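Local structure of trypsin inhibitor BGIT (1VBW) at residues Ala20-Val23 / Ile24-Asn28. The protein inhibits trypsin and, as a member of the potato type I inhibitor family, probably blocks serine endopeptidases through an exposed reactive-site loop. Sequence-based numbering, arbitrary orientation.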
ATOM      1  N   ALA A  20       2.967  -7.701   2.237  1.00  6.01           N
ATOM      2  CA  ALA A  20       1.912  -6.707   2.229  1.00  6.36           C
ATOM      3  C   ALA A  20       1.220  -6.586   0.902  1.00  5.83           C
ATOM      4  O   ALA A  20      -0.012  -6.526   0.810  1.00  6.63           O
ATOM      5  CB  ALA A  20       2.491  -5.370   2.684  1.00  6.82           C
ATOM      6  N   LYS A  21       2.009  -6.522  -0.199  1.00  6.00           N
ATOM      7  CA  LYS A  21       1.418  -6.428  -1.532  1.00  6.23           C
ATOM      8  C   LYS A  21       0.419  -7.547  -1.775  1.00  5.91           C
ATOM      9  O   LYS A  21      -0.675  -7.316  -2.267  1.00  6.44           O
ATOM     10  CB  LYS A  21       2.532  -6.439  -2.592  1.00  6.95           C
ATOM     11  CG  LYS A  21       2.080  -6.561  -4.009  1.00  7.29           C
ATOM     12  CD  LYS A  21       3.232  -6.329  -4.996  1.00 10.33           C
ATOM     13  CE  LYS A  21       2.861  -6.576  -6.444  1.00  9.74           C
ATOM     14  NZ  LYS A  21       2.042  -5.416  -6.932  1.00  8.42           N
ATOM     15  N   ALA A  22       0.818  -8.778  -1.435  1.00  6.82           N
ATOM     16  CA  ALA A  22      -0.066  -9.884  -1.674  1.00  8.42           C
ATOM     17  C   ALA A  22      -1.310  -9.843  -0.820  1.00  7.13           C
ATOM     18  O   ALA A  22      -2.401 -10.135  -1.301  1.00  8.02           O
ATOM     19  CB  ALA A  22       0.735 -11.215  -1.372  1.00 12.22           C
ATOM     20  N   VAL A  23      -1.187  -9.451   0.465  1.00  7.04           N
ATOM     21  CA  VAL A  23      -2.384  -9.356   1.298  1.00  6.76           C
ATOM     22  C   VAL A  23      -3.327  -8.283   0.736  1.00  6.35           C
ATOM     23  O   VAL A  23      -4.524  -8.538   0.617  1.00  7.04           O
ATOM     24  CB  VAL A  23      -2.006  -9.007   2.742  1.00  6.90           C
ATOM     25  CG1 VAL A  23      -3.242  -8.640   3.575  1.00  7.86           C
ATOM     26  CG2 VAL A  23      -1.264 -10.159   3.435  1.00  8.77           C
ATOM     27  N   ILE A  24      -2.776  -7.124   0.430  1.00  5.51           N
ATOM     28  CA  ILE A  24      -3.616  -5.992  -0.047  1.00  5.23           C
ATOM     29  C   ILE A  24      -4.347  -6.396  -1.292  1.00  5.65           C
ATOM     30  O   ILE A  24      -5.561  -6.169  -1.445  1.00  6.04           O
ATOM     31  CB  ILE A  24      -2.673  -4.794  -0.290  1.00  4.92           C
ATOM     32  CG1 ILE A  24      -2.131  -4.249   1.012  1.00  5.53           C
ATOM     33  CG2 ILE A  24      -3.414  -3.706  -1.091  1.00  6.24           C
ATOM     34  CD1 ILE A  24      -0.914  -3.408   0.829  1.00  6.37           C
ATOM     35  N   GLU A  25      -3.630  -6.966  -2.267  1.00  5.65           N
ATOM     36  CA  GLU A  25      -4.224  -7.225  -3.563  1.00  6.28           C
ATOM     37  C   GLU A  25      -5.203  -8.381  -3.515  1.00  7.78           C
ATOM     38  O   GLU A  25      -6.065  -8.450  -4.417  1.00 10.12           O
ATOM     39  CB  GLU A  25      -3.111  -7.507  -4.598  1.00  7.18           C
ATOM     40  CG  GLU A  25      -2.365  -6.222  -4.923  1.00  6.89           C
ATOM     41  CD  GLU A  25      -1.241  -6.360  -5.962  1.00  8.48           C
ATOM     42  OE1 GLU A  25      -1.130  -7.416  -6.622  1.00 13.57           O
ATOM     43  OE2 GLU A  25      -0.570  -5.354  -6.205  1.00  6.95           O
ATOM     44  N   ARG A  26      -5.068  -9.304  -2.575  1.00  8.62           N
ATOM     45  CA  ARG A  26      -6.011 -10.397  -2.334  1.00 10.28           C
ATOM     46  C   ARG A  26      -7.254  -9.858  -1.636  1.00  9.18           C
ATOM     47  O   ARG A  26      -8.386 -10.216  -1.989  1.00 14.30           O
ATOM     48  CB  ARG A  26      -5.341 -11.525  -1.497  1.00 13.16           C
ATOM     49  CG  ARG A  26      -4.283 -12.431  -2.157  1.00 12.81           C
ATOM     50  CD  ARG A  26      -3.247 -13.177  -1.332  1.00 14.31           C
ATOM     51  NE  ARG A  26      -3.853 -14.207  -0.481  1.00 15.62           N
ATOM     52  CZ  ARG A  26      -3.748 -15.491  -0.756  1.00 23.04           C
ATOM     53  NH1 ARG A  26      -3.177 -16.029  -1.792  1.00 38.67           N
ATOM     54  NH2 ARG A  26      -4.329 -16.214   0.178  1.00 28.04           N
ATOM     55  N   GLU A  27      -7.077  -9.002  -0.625  1.00  6.17           N
ATOM     56  CA  GLU A  27      -8.227  -8.516   0.156  1.00  5.79           C
ATOM     57  C   GLU A  27      -9.064  -7.512  -0.615  1.00  6.04           C
ATOM     58  O   GLU A  27     -10.305  -7.504  -0.407  1.00  6.89           O
ATOM     59  CB  GLU A  27      -7.745  -7.895   1.470  1.00  5.74           C
ATOM     60  CG  GLU A  27      -7.220  -8.979   2.411  1.00  6.21           C
ATOM     61  CD  GLU A  27      -6.903  -8.523   3.791  1.00  6.45           C
ATOM     62  OE1 GLU A  27      -6.712  -7.321   3.979  1.00  8.12           O
ATOM     63  OE2 GLU A  27      -6.856  -9.368   4.698  1.00  9.47           O
ATOM     64  N   ASN A  28      -8.457  -6.669  -1.434  1.00  6.03           N
ATOM     65  CA  ASN A  28      -9.208  -5.762  -2.283  1.00  5.73           C
ATOM     66  C   ASN A  28      -8.726  -5.965  -3.713  1.00  6.11           C
ATOM     67  O   ASN A  28      -7.689  -5.411  -4.129  1.00  7.04           O
ATOM     68  CB  ASN A  28      -9.027  -4.316  -1.855  1.00  6.29           C
ATOM     69  CG  ASN A  28     -10.017  -3.407  -2.568  1.00  6.91           C
ATOM     70  OD1 ASN A  28     -10.452  -3.762  -3.691  1.00  8.00           O
ATOM     71  ND2 ASN A  28     -10.425  -2.325  -1.977  1.00  7.66           N
TER
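The last two turns of helix 17-27, the single helix that packs on the small sheet of the potato inhibitor fold, are tied by a salt bridge between Lys21 and Glu25, four residues apart. Lys21 NZ lies 2.7 Å from Glu25 OE2 and meets the carboxylate on its syn side, though 31° out of its plane. The lysine chain runs extended to CE and then bends at its last torsion (chi4 76°), which swings the ammonium over to the glutamate. Each charged group also holds strand 32-37: Lys21 NZ bonds to Ala33 O, and Glu25 OE2 accepts from Ala33 N. Replacing Lys21 with an alanine would probably leave the Glu25 carboxylate without its counter-charge and Ala33 O without this donor.

Beneath, the backbone follows the regular helical pattern, with Ile24 N 2.9 Å from Ala20 O and Glu27 N 2.9 Å from Val23 O. Ile24 turns its side chain to the buried side, CD1 lying 4.3 Å from Ala20 CB, while the Ile24 side chain as a whole touches Trp9, Leu12, Val51 and Val53 in the core. One turn on, Val23 and Glu27 lie side by side, Val23 CG1 resting 3.7 Å from Glu27 CD, while Glu27 OE1 is taken by Trp9 NE1 and Lys6 NZ. Asn28 leaves the helical conformation, its N still bonded to Ile24 O.

Since the Lys21-Glu25 pair grips both the N-H and the C=O of Ala33, the ion pair joins helix to strand as well as turn to turn, and the two charges probably stabilise each other's ionised forms.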